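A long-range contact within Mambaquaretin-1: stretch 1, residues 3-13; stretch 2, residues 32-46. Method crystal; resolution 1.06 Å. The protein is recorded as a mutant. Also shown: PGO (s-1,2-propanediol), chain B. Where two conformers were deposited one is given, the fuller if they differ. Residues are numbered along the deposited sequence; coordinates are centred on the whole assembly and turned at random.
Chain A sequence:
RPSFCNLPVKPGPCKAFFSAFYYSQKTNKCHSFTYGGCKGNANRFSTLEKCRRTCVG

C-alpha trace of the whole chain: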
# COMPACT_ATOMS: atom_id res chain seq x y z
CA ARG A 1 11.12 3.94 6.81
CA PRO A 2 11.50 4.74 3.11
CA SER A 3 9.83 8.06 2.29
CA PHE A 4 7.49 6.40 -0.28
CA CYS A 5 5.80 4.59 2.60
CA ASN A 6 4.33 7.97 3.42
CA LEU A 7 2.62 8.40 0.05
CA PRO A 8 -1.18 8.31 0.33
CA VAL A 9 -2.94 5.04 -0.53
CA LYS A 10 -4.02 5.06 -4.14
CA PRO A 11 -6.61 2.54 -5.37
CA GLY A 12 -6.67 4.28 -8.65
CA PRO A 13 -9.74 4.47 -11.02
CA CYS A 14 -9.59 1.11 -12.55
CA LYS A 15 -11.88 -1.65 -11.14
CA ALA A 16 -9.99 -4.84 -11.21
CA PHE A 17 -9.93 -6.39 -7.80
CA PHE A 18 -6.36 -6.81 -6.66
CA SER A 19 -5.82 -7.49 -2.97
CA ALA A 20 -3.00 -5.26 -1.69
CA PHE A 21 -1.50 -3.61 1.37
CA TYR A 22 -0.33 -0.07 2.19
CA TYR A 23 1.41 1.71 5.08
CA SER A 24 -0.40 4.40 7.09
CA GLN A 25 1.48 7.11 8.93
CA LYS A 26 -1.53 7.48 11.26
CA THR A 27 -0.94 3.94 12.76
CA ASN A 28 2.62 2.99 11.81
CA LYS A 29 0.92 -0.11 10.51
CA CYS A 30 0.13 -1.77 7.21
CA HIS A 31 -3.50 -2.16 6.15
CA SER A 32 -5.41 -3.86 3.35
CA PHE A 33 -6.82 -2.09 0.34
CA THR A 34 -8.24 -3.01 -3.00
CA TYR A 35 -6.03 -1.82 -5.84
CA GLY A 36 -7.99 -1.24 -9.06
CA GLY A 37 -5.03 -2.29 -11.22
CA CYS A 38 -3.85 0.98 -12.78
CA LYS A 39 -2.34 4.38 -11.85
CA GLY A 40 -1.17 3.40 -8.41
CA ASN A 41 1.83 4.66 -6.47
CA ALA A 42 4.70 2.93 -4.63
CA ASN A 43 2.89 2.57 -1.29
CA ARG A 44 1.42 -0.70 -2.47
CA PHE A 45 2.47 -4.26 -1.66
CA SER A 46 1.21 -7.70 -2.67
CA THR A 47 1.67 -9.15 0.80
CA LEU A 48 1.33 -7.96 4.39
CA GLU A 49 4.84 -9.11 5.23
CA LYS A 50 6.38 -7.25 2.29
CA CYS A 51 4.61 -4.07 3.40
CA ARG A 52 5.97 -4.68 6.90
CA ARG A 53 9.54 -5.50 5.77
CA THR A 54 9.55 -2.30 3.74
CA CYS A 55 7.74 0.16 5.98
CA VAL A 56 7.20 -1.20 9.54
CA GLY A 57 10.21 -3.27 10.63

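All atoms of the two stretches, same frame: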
# COMPACT_ATOMS: atom_id res chain seq x y z
N SER A 3 10.78 6.96 2.36
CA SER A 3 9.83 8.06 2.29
C SER A 3 8.55 7.68 1.48
O SER A 3 7.50 8.22 1.74
CB SER A 3 10.40 9.31 1.86
OG SER A 3 10.90 9.05 0.60
N PHE A 4 8.67 6.75 0.51
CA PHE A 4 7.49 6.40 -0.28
C PHE A 4 6.43 5.67 0.54
O PHE A 4 5.25 5.64 0.13
CB PHE A 4 7.80 5.61 -1.57
CG PHE A 4 8.37 4.23 -1.36
CD1 PHE A 4 7.55 3.17 -1.15
CD2 PHE A 4 9.68 3.99 -1.53
CE1 PHE A 4 8.11 1.92 -1.00
CE2 PHE A 4 10.21 2.81 -1.38
CZ PHE A 4 9.48 1.74 -1.09
N CYS A 5 6.80 5.12 1.71
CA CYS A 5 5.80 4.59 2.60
C CYS A 5 4.76 5.62 3.00
O CYS A 5 3.63 5.26 3.34
CB CYS A 5 6.49 4.07 3.85
SG CYS A 5 7.63 2.67 3.58
N ASN A 6 5.19 6.90 3.00
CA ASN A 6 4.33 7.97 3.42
C ASN A 6 3.46 8.52 2.31
O ASN A 6 2.66 9.41 2.57
CB ASN A 6 5.17 9.09 4.01
CG ASN A 6 5.94 8.63 5.22
OD1 ASN A 6 5.46 7.84 6.04
ND2 ASN A 6 7.19 9.07 5.32
N LEU A 7 3.55 7.99 1.10
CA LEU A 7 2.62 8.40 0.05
C LEU A 7 1.24 7.93 0.45
O LEU A 7 1.02 6.92 1.10
CB LEU A 7 2.99 7.72 -1.28
CG LEU A 7 4.29 8.20 -1.92
CD1 LEU A 7 4.63 7.30 -3.07
CD2 LEU A 7 4.11 9.66 -2.39
N PRO A 8 0.20 8.67 0.01
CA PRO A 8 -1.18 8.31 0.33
C PRO A 8 -1.60 7.06 -0.44
O PRO A 8 -1.28 6.91 -1.63
CB PRO A 8 -1.96 9.57 -0.12
CG PRO A 8 -1.20 10.07 -1.25
CD PRO A 8 0.29 9.91 -0.84
N VAL A 9 -2.43 6.25 0.18
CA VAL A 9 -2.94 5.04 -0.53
C VAL A 9 -3.73 5.43 -1.76
O VAL A 9 -4.53 6.38 -1.76
CB VAL A 9 -3.78 4.19 0.44
CG1 VAL A 9 -4.96 4.93 1.01
CG2 VAL A 9 -4.21 2.90 -0.22
N LYS A 10 -3.49 4.69 -2.84
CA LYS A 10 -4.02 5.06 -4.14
C LYS A 10 -4.64 3.88 -4.86
O LYS A 10 -3.96 3.13 -5.58
CB LYS A 10 -2.93 5.74 -4.98
CG LYS A 10 -3.48 6.41 -6.23
CD LYS A 10 -2.45 7.16 -6.96
CE LYS A 10 -3.16 7.99 -8.01
NZ LYS A 10 -2.48 8.20 -9.16
N PRO A 11 -5.94 3.63 -4.65
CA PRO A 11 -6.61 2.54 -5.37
C PRO A 11 -6.61 2.72 -6.86
O PRO A 11 -6.65 1.74 -7.61
CB PRO A 11 -8.05 2.53 -4.79
CG PRO A 11 -7.95 3.27 -3.46
CD PRO A 11 -6.80 4.28 -3.67
N GLY A 12 -6.56 3.95 -7.32
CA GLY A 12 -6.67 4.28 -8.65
C GLY A 12 -8.18 4.17 -9.17
O GLY A 12 -9.07 3.76 -8.45
N PRO A 13 -8.39 4.38 -10.42
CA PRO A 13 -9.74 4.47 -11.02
C PRO A 13 -10.19 3.17 -11.68
O PRO A 13 -11.37 3.12 -12.15
CB PRO A 13 -9.59 5.59 -12.02
CG PRO A 13 -8.19 5.41 -12.47
CD PRO A 13 -7.29 4.92 -11.30
N SER A 32 -4.93 -3.41 4.64
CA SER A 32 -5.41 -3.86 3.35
C SER A 32 -6.05 -2.75 2.55
O SER A 32 -6.70 -1.86 3.08
CB SER A 32 -6.49 -4.96 3.56
OG SER A 32 -5.89 -6.18 3.98
N PHE A 33 -5.96 -2.85 1.22
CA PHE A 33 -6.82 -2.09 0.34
C PHE A 33 -7.02 -2.88 -0.92
O PHE A 33 -6.34 -3.83 -1.22
CB PHE A 33 -6.28 -0.66 0.08
CG PHE A 33 -5.15 -0.53 -0.95
CD1 PHE A 33 -3.88 -0.99 -0.66
CD2 PHE A 33 -5.34 0.10 -2.15
CE1 PHE A 33 -2.82 -0.75 -1.53
CE2 PHE A 33 -4.29 0.32 -3.03
CZ PHE A 33 -3.04 -0.10 -2.70
N THR A 34 -8.00 -2.42 -1.71
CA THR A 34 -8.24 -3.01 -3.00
C THR A 34 -7.64 -2.11 -4.08
O THR A 34 -8.09 -0.97 -4.24
CB THR A 34 -9.74 -3.23 -3.26
OG1 THR A 34 -10.26 -4.05 -2.23
CG2 THR A 34 -9.98 -3.87 -4.59
N TYR A 35 -6.61 -2.57 -4.75
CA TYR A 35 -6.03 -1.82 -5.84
C TYR A 35 -6.83 -2.12 -7.11
O TYR A 35 -7.06 -3.28 -7.45
CB TYR A 35 -4.59 -2.21 -6.02
CG TYR A 35 -3.87 -1.54 -7.14
CD1 TYR A 35 -3.89 -0.15 -7.33
CD2 TYR A 35 -3.10 -2.29 -8.10
CE1 TYR A 35 -3.23 0.44 -8.37
CE2 TYR A 35 -2.41 -1.66 -9.12
CZ TYR A 35 -2.49 -0.29 -9.22
OH TYR A 35 -1.82 0.37 -10.25
N GLY A 36 -7.19 -1.04 -7.82
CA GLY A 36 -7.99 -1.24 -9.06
C GLY A 36 -7.17 -1.71 -10.26
O GLY A 36 -7.84 -2.03 -11.26
N GLY A 37 -5.86 -1.70 -10.17
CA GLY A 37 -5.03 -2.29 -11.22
C GLY A 37 -4.28 -1.32 -12.07
O GLY A 37 -3.43 -1.75 -12.84
N CYS A 38 -4.56 -0.02 -12.00
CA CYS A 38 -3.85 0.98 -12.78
C CYS A 38 -3.62 2.26 -11.94
O CYS A 38 -4.34 2.61 -11.06
CB CYS A 38 -4.59 1.35 -14.06
SG CYS A 38 -6.15 2.35 -13.87
N LYS A 39 -2.58 2.96 -12.36
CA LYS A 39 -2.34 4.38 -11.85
C LYS A 39 -2.02 4.43 -10.37
O LYS A 39 -2.24 5.46 -9.76
CB LYS A 39 -3.48 5.39 -12.20
CG LYS A 39 -3.76 5.40 -13.72
CD LYS A 39 -4.76 6.48 -14.05
CE LYS A 39 -4.04 7.77 -14.44
NZ LYS A 39 -5.01 8.88 -14.61
N GLY A 40 -1.52 3.37 -9.80
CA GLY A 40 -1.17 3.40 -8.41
C GLY A 40 0.14 4.12 -8.09
O GLY A 40 0.78 4.66 -8.97
N ASN A 41 0.53 4.11 -6.86
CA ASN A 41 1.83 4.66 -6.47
C ASN A 41 2.60 3.56 -5.73
O ASN A 41 2.17 2.42 -5.64
CB ASN A 41 1.71 5.97 -5.69
CG ASN A 41 1.02 5.84 -4.37
OD1 ASN A 41 1.08 4.78 -3.73
ND2 ASN A 41 0.40 6.90 -3.90
N ALA A 42 3.77 3.94 -5.20
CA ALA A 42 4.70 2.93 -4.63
C ALA A 42 4.31 2.46 -3.26
O ALA A 42 4.89 1.45 -2.79
CB ALA A 42 6.10 3.51 -4.59
N ASN A 43 3.35 3.08 -2.58
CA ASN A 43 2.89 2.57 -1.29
C ASN A 43 1.81 1.49 -1.53
O ASN A 43 0.62 1.67 -1.27
CB ASN A 43 2.38 3.69 -0.44
CG ASN A 43 1.95 3.23 0.94
OD1 ASN A 43 2.30 2.14 1.37
ND2 ASN A 43 1.17 4.07 1.62
N ARG A 44 2.30 0.37 -2.06
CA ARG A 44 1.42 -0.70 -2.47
C ARG A 44 2.26 -1.98 -2.49
O ARG A 44 3.29 -2.03 -3.15
CB ARG A 44 0.83 -0.46 -3.84
CG ARG A 44 -0.04 -1.58 -4.33
CD ARG A 44 -0.72 -1.44 -5.63
NE ARG A 44 0.16 -1.73 -6.75
CZ ARG A 44 0.68 -0.78 -7.50
NH1 ARG A 44 0.43 0.48 -7.20
NH2 ARG A 44 1.38 -1.04 -8.60
N PHE A 45 1.74 -3.02 -1.84
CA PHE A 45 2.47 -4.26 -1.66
C PHE A 45 1.53 -5.42 -1.87
O PHE A 45 0.36 -5.39 -1.51
CB PHE A 45 3.07 -4.33 -0.24
CG PHE A 45 3.91 -3.16 0.08
CD1 PHE A 45 5.24 -3.10 -0.27
CD2 PHE A 45 3.38 -2.01 0.65
CE1 PHE A 45 6.02 -2.02 -0.03
CE2 PHE A 45 4.15 -0.89 0.90
CZ PHE A 45 5.48 -0.92 0.55
N SER A 46 2.05 -6.53 -2.41
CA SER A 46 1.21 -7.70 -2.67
C SER A 46 1.00 -8.53 -1.43
O SER A 46 0.07 -9.36 -1.43
CB SER A 46 1.76 -8.60 -3.81
OG SER A 46 3.05 -9.06 -3.36
C1 PGO B . -5.04 9.69 -10.70
C2 PGO B . -6.06 8.58 -10.71
C3 PGO B . -7.54 8.96 -10.99
O1 PGO B . -3.65 9.73 -11.13
O2 PGO B . -6.11 7.81 -9.34
O HOH W 1 -0.97 3.22 -2.82
O HOH W 2 -1.27 2.28 -5.39
O HOH W 3 -6.75 1.51 -10.46

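The two stretches bury 860 Å² between them, and the polar part of the contact consists largely of stretch 1 carbonyls answered by donors of stretch 2. Two asparagine side chains, both pointing toward stretch 1, take consecutive carbonyls of its extended segment: Asn 43 ND2 donates to Leu 7 O (2.9 Å) and Asn 41 ND2 to Pro 8 O (2.8 Å). Asparagine suits both sites because its amide offers a donor and an acceptor on a short arm. Asn 41 OD1 accepts from the backbone, Asn 43 N (3.1 Å), which ties the two residues together, while Asn 43 OD1 is satisfied elsewhere in the structure. Cys 5 O lies 3.2 Å from Asn 43 ND2, but the angle is too poor for a hydrogen bond.

Further along, Gly 36 N donates to Pro 11 O (2.8 Å), the one direct backbone-to-backbone hydrogen bond across the contact. Lys 10, extended through chi3, carries NZ to Lys 39 O (2.8 Å); the same ammonium donates to O1 of the propanediol (2.8 Å).

Three waters fill the remaining gaps. Water 1 accepts from Lys 10 N (2.9 Å) and lies 2.7 Å from both Asn 41 OD1 and Asn 43 O. Water 2 accepts from Asn 41 N (3.0 Å) and reaches Lys 10 O (2.8 Å). Water 3 accepts from Cys 38 N (3.1 Å) and donates to Pro 11 O (2.9 Å), giving that carbonyl a second donor.

Apolar contacts flank this network. Val 9 CG2 sits over one face of the Phe 33 ring, 3.6 Å from its CD2, and Phe 4 CD1 packs against Ala 42 CB (3.7 Å). Gly 12 has positive phi, and a CB there would lie 2.3 Å from Cys 38 O, a clash that glycine avoids.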